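PDB 7D86: PHD finger protein 14 from Danio rerio, which binds histone H3, preferentially its unmodified form, through a module of zinc fingers, and represses PDGFRA expression to regulate mesenchymal cell proliferation. Local coordinates for residues T117-E120 against M121-S124; G104-F107 against G108-D111; A183-K186 against Q187-D190; E170-A173 against E174-I177. All coordinates share one frame; numbering follows the deposited sequence.

Contact 1: residues T117-E120 against M121-S124; sequences TLTE and MNYS
Thr119 and Asn122 grip each other in a capping box at the start of helix 120-123. Thr119 is the N-cap. Its OG1 accepts from Asn122 N at 3.1 Å, with an N-H...O angle of 169°. The return bond runs from Thr119 N to Asn122 OD1 at 2.9 Å and is almost straight at 173°. The donor is tilted from the plane of the amide. A weak bond from Thr119 OG1 to Asn122 OD1 adds to the pair. Asn122 CG stands anti to its own carbonyl carbon (chi1 -62°), which turns the amide back along the chain to Thr119. An alanine here would probably leave Thr119 N without its acceptor and the box with only one of its two main bonds.

Leu118 and Asn122 are the buried residues, and packing is tight around them. Leu118 lies along the ring of the exposed Tyr123, with Leu118 CB 3.6 Å from Tyr123 CZ and Leu118 CD1 reaching Tyr123 CE1. Leu118 and Tyr123 cross at about a right angle. The first helical turn closes as Tyr123 N donates to Thr119 O at 2.9 Å.

The other side is looser and exposed. There Met121 CE lies 3.8 Å from Thr119 CB. The Glu120 side chain sets off away from the turn, although Glu120 CB still touches Met121 N.

Asn122 ND2 also makes a weak hydrogen bond to Pro103 O. The cap lies where the loop after helix 96-101 runs into helix 120-123, with Leu118 and Asn122 against Val105 of that same loop.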
ATOM      1  N   THR A 117      -8.974  -2.654 -11.303  1.00 48.87           N
ATOM      2  CA  THR A 117      -9.689  -1.862 -12.297  1.00 50.82           C
ATOM      3  C   THR A 117      -9.660  -0.402 -11.871  1.00 45.12           C
ATOM      4  O   THR A 117     -10.178  -0.053 -10.804  1.00 46.00           O
ATOM      5  CB  THR A 117     -11.135  -2.331 -12.464  1.00 57.54           C
ATOM      6  OG1 THR A 117     -11.162  -3.713 -12.841  1.00 64.47           O
ATOM      7  CG2 THR A 117     -11.832  -1.510 -13.540  1.00 58.57           C
ATOM      8  N   LEU A 118      -9.049   0.439 -12.698  1.00 38.82           N
ATOM      9  CA  LEU A 118      -9.053   1.880 -12.501  1.00 36.90           C
ATOM     10  C   LEU A 118     -10.076   2.514 -13.436  1.00 38.02           C
ATOM     11  O   LEU A 118     -10.183   2.137 -14.607  1.00 41.32           O
ATOM     12  CB  LEU A 118      -7.667   2.468 -12.757  1.00 40.97           C
ATOM     13  CG  LEU A 118      -6.518   1.802 -11.992  1.00 39.52           C
ATOM     14  CD1 LEU A 118      -5.206   2.528 -12.234  1.00 37.35           C
ATOM     15  CD2 LEU A 118      -6.829   1.735 -10.504  1.00 38.38           C
ATOM     16  N   THR A 119     -10.819   3.478 -12.912  1.00 35.16           N
ATOM     17  CA  THR A 119     -11.903   4.126 -13.632  1.00 41.83           C
ATOM     18  C   THR A 119     -11.446   5.449 -14.228  1.00 34.28           C
ATOM     19  O   THR A 119     -10.377   5.970 -13.909  1.00 35.52           O
ATOM     20  CB  THR A 119     -13.078   4.369 -12.691  1.00 42.67           C
ATOM     21  OG1 THR A 119     -12.675   5.320 -11.700  1.00 42.67           O
ATOM     22  CG2 THR A 119     -13.476   3.074 -12.008  1.00 46.56           C
ATOM     23  N   GLU A 120     -12.290   5.995 -15.106  1.00 36.42           N
ATOM     24  CA  GLU A 120     -12.080   7.355 -15.584  1.00 40.46           C
ATOM     25  C   GLU A 120     -11.901   8.318 -14.424  1.00 39.03           C
ATOM     26  O   GLU A 120     -11.080   9.237 -14.493  1.00 39.33           O
ATOM     27  CB  GLU A 120     -13.256   7.813 -16.445  1.00 43.78           C
ATOM     28  CG  GLU A 120     -13.482   7.032 -17.706  1.00 57.70           C
ATOM     29  CD  GLU A 120     -14.397   7.771 -18.659  1.00 66.07           C
ATOM     30  OE1 GLU A 120     -14.049   8.905 -19.052  1.00 67.98           O
ATOM     31  OE2 GLU A 120     -15.469   7.231 -18.996  1.00 70.99           O
ATOM     32  N   MET A 121     -12.681   8.128 -13.353  1.00 36.63           N
ATOM     33  CA  MET A 121     -12.576   9.001 -12.191  1.00 34.88           C
ATOM     34  C   MET A 121     -11.185   8.918 -11.575  1.00 35.73           C
ATOM     35  O   MET A 121     -10.564   9.946 -11.284  1.00 40.43           O
ATOM     36  CB  MET A 121     -13.667   8.644 -11.167  1.00 34.45           C
ATOM     37  CG  MET A 121     -15.102   8.919 -11.641  1.00 35.47           C
ATOM     38  SD  MET A 121     -15.838   7.740 -12.813  1.00 41.70           S
ATOM     39  CE  MET A 121     -16.195   6.322 -11.772  1.00 42.72           C
ATOM     40  N   ASN A 122     -10.673   7.695 -11.383  1.00 32.08           N
ATOM     41  CA  ASN A 122      -9.311   7.513 -10.884  1.00 31.88           C
ATOM     42  C   ASN A 122      -8.301   8.217 -11.780  1.00 34.18           C
ATOM     43  O   ASN A 122      -7.430   8.953 -11.299  1.00 37.16           O
ATOM     44  CB  ASN A 122      -8.962   6.023 -10.803  1.00 33.56           C
ATOM     45  CG  ASN A 122      -9.843   5.255  -9.841  1.00 35.90           C
ATOM     46  OD1 ASN A 122     -10.229   4.117 -10.115  1.00 39.29           O
ATOM     47  ND2 ASN A 122     -10.154   5.862  -8.702  1.00 38.92           N
ATOM     48  N   TYR A 123      -8.393   7.975 -13.091  1.00 33.47           N
ATOM     49  CA  TYR A 123      -7.416   8.512 -14.034  1.00 35.41           C
ATOM     50  C   TYR A 123      -7.424  10.031 -14.041  1.00 37.42           C
ATOM     51  O   TYR A 123      -6.378  10.664 -14.216  1.00 35.65           O
ATOM     52  CB  TYR A 123      -7.709   7.987 -15.437  1.00 36.41           C
ATOM     53  CG  TYR A 123      -7.429   6.525 -15.638  1.00 37.86           C
ATOM     54  CD1 TYR A 123      -6.301   5.930 -15.081  1.00 36.15           C
ATOM     55  CD2 TYR A 123      -8.279   5.737 -16.411  1.00 44.06           C
ATOM     56  CE1 TYR A 123      -6.030   4.587 -15.284  1.00 40.29           C
ATOM     57  CE2 TYR A 123      -8.017   4.393 -16.619  1.00 48.91           C
ATOM     58  CZ  TYR A 123      -6.890   3.823 -16.053  1.00 47.49           C
ATOM     59  OH  TYR A 123      -6.630   2.485 -16.263  1.00 46.40           O
ATOM     60  N   SER A 124      -8.601  10.635 -13.871  1.00 35.82           N
ATOM     61  CA  SER A 124      -8.713  12.085 -13.863  1.00 39.71           C
ATOM     62  C   SER A 124      -8.108  12.716 -12.617  1.00 41.82           C
ATOM     63  O   SER A 124      -7.975  13.943 -12.570  1.00 43.57           O
ATOM     64  CB  SER A 124     -10.184  12.494 -13.990  1.00 41.42           C
ATOM     65  OG  SER A 124     -10.911  12.123 -12.827  1.00 43.31           O
TER

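Contact 2: residues G104-F107 against G108-D111; sequences GVAF and GDID
An inverse gamma turn centred on Ala106 runs into residues 109-111, whose backbone angles are helical without the regular bonds. Both lie in the loop after helix 96-101, next to the predicted C2HC pre-PHD-type finger. The link between them is the backbone of Ala106 and Asp109. Asp109 N donates to Ala106 O at 3.3 Å, a weak bond with an N-H...O angle of 153°.

The carboxylate of Asp109 folds back over the same carbonyl. A chi1 of -71° keeps Asp109 CG beside its own backbone N, which brings Asp109 OD2 to 2.9 Å from Ala106 O. Both atoms are acceptors, and this is a close approach without a hydrogen bond. Asp109 OD2 also lies 3.8 Å from Ala106 CB. The strongest partner of the carboxylate is Arg114, whose NE forms a salt bridge with Asp109 OD1. The positive charge of Arg114 probably eases the repulsion between the carboxylate and the Ala106 carbonyl. An asparagine in its place would probably leave Arg114 without its charged mate.

The other contacts are apolar atoms against backbone. Phe107 CD1 lies 3.4 Å from Gly108 N, in an oblique approach. Ile110 CG1 lies 3.5 Å from Phe107 O. Asp109 and Ile110 are buried, whereas Ala106 is exposed.

Phe107 meets Phe181 of strand 181-183 edge-to-face and touches Leu100. Val105 packs on Ala99, and Ile110 on Val116. The loop therefore lies against helix 96-101 and reaches across to strand 181-183 of the second PHD finger.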
ATOM      1  N   GLY A 104     -12.422   4.798  -4.827  1.00 34.64           N
ATOM      2  CA  GLY A 104     -12.944   4.419  -6.122  1.00 33.75           C
ATOM      3  C   GLY A 104     -12.255   3.236  -6.767  1.00 33.70           C
ATOM      4  O   GLY A 104     -12.609   2.871  -7.894  1.00 36.66           O
ATOM      5  N   VAL A 105     -11.279   2.632  -6.101  1.00 34.17           N
ATOM      6  CA  VAL A 105     -10.647   1.411  -6.576  1.00 36.27           C
ATOM      7  C   VAL A 105     -11.379   0.228  -5.950  1.00 40.07           C
ATOM      8  O   VAL A 105     -11.595   0.192  -4.734  1.00 38.75           O
ATOM      9  CB  VAL A 105      -9.150   1.392  -6.232  1.00 39.62           C
ATOM     10  CG1 VAL A 105      -8.501   0.132  -6.771  1.00 42.81           C
ATOM     11  CG2 VAL A 105      -8.444   2.626  -6.802  1.00 35.83           C
ATOM     12  N   ALA A 106     -11.785  -0.731  -6.780  1.00 47.14           N
ATOM     13  CA  ALA A 106     -12.416  -1.951  -6.277  1.00 47.66           C
ATOM     14  C   ALA A 106     -11.300  -2.907  -5.879  1.00 51.00           C
ATOM     15  O   ALA A 106     -10.846  -3.738  -6.669  1.00 46.05           O
ATOM     16  CB  ALA A 106     -13.342  -2.564  -7.320  1.00 45.96           C
ATOM     17  N   PHE A 107     -10.841  -2.777  -4.631  1.00 53.97           N
ATOM     18  CA  PHE A 107      -9.651  -3.499  -4.199  1.00 53.69           C
ATOM     19  C   PHE A 107      -9.927  -4.962  -3.885  1.00 56.32           C
ATOM     20  O   PHE A 107      -8.985  -5.761  -3.848  1.00 59.08           O
ATOM     21  CB  PHE A 107      -9.010  -2.817  -2.982  1.00 55.29           C
ATOM     22  CG  PHE A 107      -9.988  -2.398  -1.919  1.00 55.04           C
ATOM     23  CD1 PHE A 107     -10.507  -3.324  -1.030  1.00 53.00           C
ATOM     24  CD2 PHE A 107     -10.361  -1.068  -1.790  1.00 54.80           C
ATOM     25  CE1 PHE A 107     -11.398  -2.937  -0.047  1.00 59.00           C
ATOM     26  CE2 PHE A 107     -11.252  -0.675  -0.807  1.00 55.81           C
ATOM     27  CZ  PHE A 107     -11.771  -1.610   0.066  1.00 57.31           C
ATOM     28  N   GLY A 108     -11.190  -5.337  -3.680  1.00 59.36           N
ATOM     29  CA  GLY A 108     -11.518  -6.739  -3.539  1.00 61.89           C
ATOM     30  C   GLY A 108     -11.267  -7.577  -4.774  1.00 66.99           C
ATOM     31  O   GLY A 108     -11.509  -8.789  -4.741  1.00 69.45           O
ATOM     32  N   ASP A 109     -10.791  -6.965  -5.865  1.00 70.86           N
ATOM     33  CA  ASP A 109     -10.533  -7.715  -7.090  1.00 81.19           C
ATOM     34  C   ASP A 109      -9.437  -8.753  -6.883  1.00 85.74           C
ATOM     35  O   ASP A 109      -9.556  -9.898  -7.335  1.00 87.00           O
ATOM     36  CB  ASP A 109     -10.155  -6.761  -8.220  1.00 85.29           C
ATOM     37  CG  ASP A 109     -11.323  -5.927  -8.697  1.00 89.04           C
ATOM     38  OD1 ASP A 109     -12.484  -6.319  -8.452  1.00 90.99           O
ATOM     39  OD2 ASP A 109     -11.076  -4.878  -9.328  1.00 89.64           O
ATOM     40  N   ILE A 110      -8.357  -8.368  -6.198  1.00 85.91           N
ATOM     41  CA  ILE A 110      -7.226  -9.274  -6.036  1.00 80.91           C
ATOM     42  C   ILE A 110      -7.605 -10.474  -5.178  1.00 78.68           C
ATOM     43  O   ILE A 110      -7.078 -11.575  -5.381  1.00 78.11           O
ATOM     44  CB  ILE A 110      -6.017  -8.514  -5.462  1.00 79.68           C
ATOM     45  CG1 ILE A 110      -6.326  -7.960  -4.071  1.00 75.71           C
ATOM     46  CG2 ILE A 110      -5.610  -7.392  -6.400  1.00 81.09           C
ATOM     47  CD1 ILE A 110      -5.734  -8.778  -2.941  1.00 72.52           C
ATOM     48  N   ASP A 111      -8.508 -10.289  -4.211  1.00 79.44           N
ATOM     49  CA  ASP A 111      -9.065 -11.428  -3.487  1.00 82.33           C
ATOM     50  C   ASP A 111      -9.790 -12.367  -4.440  1.00 80.55           C
ATOM     51  O   ASP A 111      -9.636 -13.592  -4.361  1.00 78.81           O
ATOM     52  CB  ASP A 111     -10.014 -10.941  -2.390  1.00 86.98           C
ATOM     53  CG  ASP A 111      -9.290 -10.246  -1.255  1.00 90.75           C
ATOM     54  OD1 ASP A 111      -8.041 -10.260  -1.241  1.00 92.10           O
ATOM     55  OD2 ASP A 111      -9.976  -9.687  -0.372  1.00 92.24           O
TER

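Contact 3: residues A183-K186 against Q187-D190; sequences AYCK and QHAD. With ZN (zinc ion), chain B.
Cys185 and His188 supply two of the four ligands of a zinc ion in the second PHD-type finger. Cys148 and Cys153 complete the site. The chain is the PHD-zinc finger-PHD (PZP) part of a longer protein. The two residues lie on one tight turn after strand 181-183.

The side chain of Cys185 starts at CB, 3.4 Å from the zinc. With chi1 at 69°, SG is tucked between the backbone N and the carbonyl carbon, which aims the sulfur at the metal; Cys185 SG binds the zinc at 2.3 Å. The same sulfur lies 3.3 Å from His188 ND1, as two ligands of one metal do. It approaches the imidazole obliquely. Gln187 CB also comes within 3.9 Å of Cys185 SG.

His188 turns its ring to the metal through ND1. Gln187 CG lies over one face of that ring, offset toward its rim. The turn itself is held by the backbone: His188 N donates to Cys185 O at 3.1 Å, a bond between residues i and i+3.

On the other side of Cys185 in sequence, Tyr184 packs on Ala189. Tyr184 CB meets the Ala189 methyl, and the ring leans obliquely over the backbone, with Tyr184 CD2 3.6 Å from His188 O. Asp190 then caps helix 191-204. The last link to the zinc is His188 ND1, bound at 2.1 Å.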
ATOM      1  N   ALA A 183      -6.498   6.761   6.993  1.00 24.20           N
ATOM      2  CA  ALA A 183      -5.189   7.356   7.191  1.00 27.15           C
ATOM      3  C   ALA A 183      -5.324   8.701   7.891  1.00 28.94           C
ATOM      4  O   ALA A 183      -6.257   9.462   7.625  1.00 28.67           O
ATOM      5  CB  ALA A 183      -4.461   7.555   5.864  1.00 27.99           C
ATOM      6  N   TYR A 184      -4.354   8.998   8.752  1.00 31.85           N
ATOM      7  CA  TYR A 184      -4.287  10.254   9.491  1.00 30.00           C
ATOM      8  C   TYR A 184      -2.961  10.941   9.212  1.00 32.65           C
ATOM      9  O   TYR A 184      -1.915  10.283   9.132  1.00 30.43           O
ATOM     10  CB  TYR A 184      -4.408  10.041  11.002  1.00 29.24           C
ATOM     11  CG  TYR A 184      -5.740   9.539  11.508  1.00 29.31           C
ATOM     12  CD1 TYR A 184      -6.938   9.986  10.968  1.00 33.43           C
ATOM     13  CD2 TYR A 184      -5.792   8.622  12.548  1.00 37.11           C
ATOM     14  CE1 TYR A 184      -8.159   9.523  11.453  1.00 34.72           C
ATOM     15  CE2 TYR A 184      -6.989   8.156  13.038  1.00 37.83           C
ATOM     16  CZ  TYR A 184      -8.170   8.604  12.487  1.00 32.89           C
ATOM     17  OH  TYR A 184      -9.346   8.113  12.981  1.00 36.52           O
ATOM     18  N   CYS A 185      -2.989  12.265   9.096  1.00 25.16           N
ATOM     19  CA  CYS A 185      -1.720  12.969   8.986  1.00 25.71           C
ATOM     20  C   CYS A 185      -0.955  12.843  10.304  1.00 26.58           C
ATOM     21  O   CYS A 185      -1.472  12.337  11.307  1.00 27.59           O
ATOM     22  CB  CYS A 185      -1.948  14.438   8.637  1.00 26.59           C
ATOM     23  SG  CYS A 185      -2.720  15.370   9.987  1.00 30.59           S
ATOM     24  N   LYS A 186       0.290  13.323  10.308  1.00 28.10           N
ATOM     25  CA  LYS A 186       1.110  13.213  11.516  1.00 26.85           C
ATOM     26  C   LYS A 186       0.478  13.938  12.698  1.00 28.24           C
ATOM     27  O   LYS A 186       0.617  13.501  13.845  1.00 28.84           O
ATOM     28  CB  LYS A 186       2.509  13.768  11.265  1.00 25.89           C
ATOM     29  CG  LYS A 186       3.332  12.997  10.243  1.00 26.34           C
ATOM     30  CD  LYS A 186       4.712  13.616  10.111  1.00 32.64           C
ATOM     31  CE  LYS A 186       5.478  13.024   8.938  1.00 42.74           C
ATOM     32  NZ  LYS A 186       6.817  13.655   8.773  1.00 46.98           N
ATOM     33  N   GLN A 187      -0.211  15.047  12.446  1.00 30.86           N
ATOM     34  CA  GLN A 187      -0.787  15.785  13.566  1.00 35.16           C
ATOM     35  C   GLN A 187      -1.927  15.016  14.224  1.00 29.23           C
ATOM     36  O   GLN A 187      -2.158  15.167  15.428  1.00 30.08           O
ATOM     37  CB  GLN A 187      -1.272  17.156  13.104  1.00 42.69           C
ATOM     38  CG  GLN A 187      -1.634  18.087  14.246  1.00 53.30           C
ATOM     39  CD  GLN A 187      -2.133  19.434  13.762  1.00 60.74           C
ATOM     40  OE1 GLN A 187      -2.396  19.626  12.573  1.00 60.72           O
ATOM     41  NE2 GLN A 187      -2.268  20.376  14.685  1.00 67.28           N
ATOM     42  N   HIS A 188      -2.619  14.163  13.473  1.00 26.93           N
ATOM     43  CA  HIS A 188      -3.825  13.511  13.963  1.00 25.73           C
ATOM     44  C   HIS A 188      -3.667  12.017  14.204  1.00 26.66           C
ATOM     45  O   HIS A 188      -4.635  11.363  14.603  1.00 28.58           O
ATOM     46  CB  HIS A 188      -4.972  13.769  12.978  1.00 26.11           C
ATOM     47  CG  HIS A 188      -5.346  15.218  12.874  1.00 32.26           C
ATOM     48  ND1 HIS A 188      -5.515  15.861  11.667  1.00 34.10           N
ATOM     49  CD2 HIS A 188      -5.574  16.150  13.831  1.00 36.34           C
ATOM     50  CE1 HIS A 188      -5.832  17.125  11.882  1.00 33.20           C
ATOM     51  NE2 HIS A 188      -5.879  17.326  13.188  1.00 34.83           N
ATOM     52  N   ALA A 189      -2.481  11.464  13.985  1.00 29.10           N
ATOM     53  CA  ALA A 189      -2.295  10.023  14.051  1.00 34.00           C
ATOM     54  C   ALA A 189      -2.179   9.540  15.495  1.00 33.42           C
ATOM     55  O   ALA A 189      -1.813  10.284  16.402  1.00 31.54           O
ATOM     56  CB  ALA A 189      -1.043   9.611  13.286  1.00 32.72           C
ATOM     57  N   ASP A 190      -2.497   8.263  15.689  1.00 29.72           N
ATOM     58  CA  ASP A 190      -2.190   7.571  16.931  1.00 29.13           C
ATOM     59  C   ASP A 190      -0.678   7.421  17.047  1.00 32.00           C
ATOM     60  O   ASP A 190      -0.053   6.760  16.209  1.00 28.45           O
ATOM     61  CB  ASP A 190      -2.876   6.208  16.937  1.00 33.62           C
ATOM     62  CG  ASP A 190      -2.737   5.478  18.258  1.00 40.80           C
ATOM     63  OD1 ASP A 190      -1.600   5.149  18.650  1.00 47.84           O
ATOM     64  OD2 ASP A 190      -3.776   5.233  18.904  1.00 46.95           O
TER
HETATM   65 ZN    ZN B 501      -5.034  15.469   9.695  1.00 32.86          ZN

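Contact 4: residues E170-A173 against E174-I177; sequences EAAA and EEDI
Glu175 and Ala172 are joined by two hydrogen bonds that run in opposite directions. Ala172 N donates to Glu175 OE2 at 2.9 Å, with an angle of 165°. The donor comes from above the carboxylate plane. The Glu175 chain is extended beyond CG and leaves the backbone on the side of its own N (chi1 -64°). This lays it back beside Ala171 and Ala172, and the carboxylate also rests against the Ala171 methyl. In return, Glu175 N donates to Ala172 O at 3.0 Å. A third bond runs from Asp176 N to Ala173 O at 3.2 Å.

One water adds a bridge. It donates to Ala172 O at 2.6 Å and accepts from Ile177 N at 3.1 Å. Ala172 O is therefore held by both Glu175 N and the water.

The apolar contacts are few. The methyl carbon Ala171 CB meets Ile177 CD1 at 3.9 Å. Ala172 CB touches Glu174 CG more loosely, at 4.1 Å.

Ala171 is buried and packs on Phe182 of strand 181-183, while Glu174, Glu175 and Ile177 are exposed. The i to i+3 backbone bonds mark a short 3-10 turn. A glutamate closes it by accepting from a backbone N-H at its start, in the surface loop that joins strands 168-170 and 181-183 of the second PHD-type finger.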
ATOM      1  N   GLU A 170      -5.831   0.061   9.392  1.00 30.36           N
ATOM      2  CA  GLU A 170      -6.976  -0.757   9.012  1.00 31.24           C
ATOM      3  C   GLU A 170      -7.771  -1.056  10.272  1.00 34.83           C
ATOM      4  O   GLU A 170      -7.222  -1.597  11.234  1.00 34.92           O
ATOM      5  CB  GLU A 170      -6.542  -2.055   8.326  1.00 34.17           C
ATOM      6  CG  GLU A 170      -7.713  -2.952   7.918  1.00 39.39           C
ATOM      7  CD  GLU A 170      -7.263  -4.247   7.253  1.00 51.32           C
ATOM      8  OE1 GLU A 170      -8.129  -4.978   6.729  1.00 56.68           O
ATOM      9  OE2 GLU A 170      -6.046  -4.533   7.249  1.00 50.73           O
ATOM     10  N   ALA A 171      -9.054  -0.697  10.271  1.00 32.09           N
ATOM     11  CA  ALA A 171      -9.906  -0.987  11.415  1.00 32.55           C
ATOM     12  C   ALA A 171     -10.090  -2.492  11.581  1.00 33.52           C
ATOM     13  O   ALA A 171     -10.118  -3.251  10.609  1.00 33.17           O
ATOM     14  CB  ALA A 171     -11.270  -0.306  11.253  1.00 32.16           C
ATOM     15  N   ALA A 172     -10.215  -2.928  12.831  1.00 34.60           N
ATOM     16  CA  ALA A 172     -10.484  -4.335  13.074  1.00 39.47           C
ATOM     17  C   ALA A 172     -11.888  -4.709  12.603  1.00 43.28           C
ATOM     18  O   ALA A 172     -12.782  -3.862  12.480  1.00 42.86           O
ATOM     19  CB  ALA A 172     -10.324  -4.665  14.555  1.00 42.25           C
ATOM     20  N   ALA A 173     -12.075  -6.007  12.348  1.00 39.56           N
ATOM     21  CA  ALA A 173     -13.370  -6.514  11.899  1.00 46.11           C
ATOM     22  C   ALA A 173     -14.484  -6.166  12.880  1.00 50.28           C
ATOM     23  O   ALA A 173     -15.595  -5.812  12.467  1.00 50.44           O
ATOM     24  CB  ALA A 173     -13.298  -8.029  11.698  1.00 49.23           C
ATOM     25  N   GLU A 174     -14.210  -6.269  14.182  1.00 50.58           N
ATOM     26  CA  GLU A 174     -15.229  -5.977  15.183  1.00 57.99           C
ATOM     27  C   GLU A 174     -15.603  -4.503  15.225  1.00 52.59           C
ATOM     28  O   GLU A 174     -16.637  -4.159  15.804  1.00 49.63           O
ATOM     29  CB  GLU A 174     -14.750  -6.430  16.562  1.00 68.90           C
ATOM     30  CG  GLU A 174     -13.442  -5.787  16.991  1.00 81.18           C
ATOM     31  CD  GLU A 174     -12.915  -6.345  18.297  1.00 94.85           C
ATOM     32  OE1 GLU A 174     -13.726  -6.582  19.216  1.00101.87           O
ATOM     33  OE2 GLU A 174     -11.687  -6.556  18.404  1.00 99.18           O
ATOM     34  N   GLU A 175     -14.786  -3.627  14.637  1.00 48.34           N
ATOM     35  CA  GLU A 175     -15.116  -2.206  14.631  1.00 49.39           C
ATOM     36  C   GLU A 175     -16.251  -1.878  13.669  1.00 45.23           C
ATOM     37  O   GLU A 175     -16.871  -0.819  13.806  1.00 42.67           O
ATOM     38  CB  GLU A 175     -13.878  -1.377  14.290  1.00 52.35           C
ATOM     39  CG  GLU A 175     -12.759  -1.490  15.313  1.00 58.32           C
ATOM     40  CD  GLU A 175     -11.620  -0.525  15.036  1.00 66.39           C
ATOM     41  OE1 GLU A 175     -11.893   0.677  14.829  1.00 70.22           O
ATOM     42  OE2 GLU A 175     -10.453  -0.968  15.017  1.00 69.92           O
ATOM     43  N   ASP A 176     -16.527  -2.751  12.701  1.00 43.24           N
ATOM     44  CA  ASP A 176     -17.700  -2.647  11.833  1.00 47.48           C
ATOM     45  C   ASP A 176     -17.753  -1.297  11.109  1.00 43.22           C
ATOM     46  O   ASP A 176     -18.734  -0.549  11.180  1.00 42.10           O
ATOM     47  CB  ASP A 176     -18.984  -2.894  12.632  1.00 54.58           C
ATOM     48  CG  ASP A 176     -20.195  -3.069  11.745  1.00 62.77           C
ATOM     49  OD1 ASP A 176     -20.011  -3.297  10.533  1.00 65.13           O
ATOM     50  OD2 ASP A 176     -21.333  -2.971  12.256  1.00 67.95           O
ATOM     51  N   ILE A 177     -16.664  -1.000  10.405  1.00 34.97           N
ATOM     52  CA  ILE A 177     -16.552   0.181   9.554  1.00 35.66           C
ATOM     53  C   ILE A 177     -16.574  -0.295   8.104  1.00 38.58           C
ATOM     54  O   ILE A 177     -15.793  -1.177   7.732  1.00 35.25           O
ATOM     55  CB  ILE A 177     -15.272   0.972   9.869  1.00 32.54           C
ATOM     56  CG1 ILE A 177     -15.268   1.383  11.350  1.00 35.52           C
ATOM     57  CG2 ILE A 177     -15.143   2.182   8.961  1.00 33.58           C
ATOM     58  CD1 ILE A 177     -14.150   2.323  11.738  1.00 35.51           C
TER
HETATM   59  O   HOH W   1     -14.252  -2.967  10.560  1.00 40.32           O

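How the contacts relate
Each contact closes a short local turn. They follow one another along the chain, and none nests in or crosses another. Contact 2 comes first, in the loop after helix 96-101, and contact 1 ends that loop at helix 120-123. These two touch: Thr117 N of contact 1 lies 3.6 Å from Asp109 OD2 of contact 2, as packing. Contact 4 follows, closing a loop between strands 168-170 and 181-183. Contact 3 lies beyond the second of these strands, leads into helix 191-204, and holds a zinc ion. Contacts 3 and 4 do not touch; their nearest atoms are about 7 Å apart. Strand 181-183, which contact 2 reaches, ties the first pair to the second PHD finger.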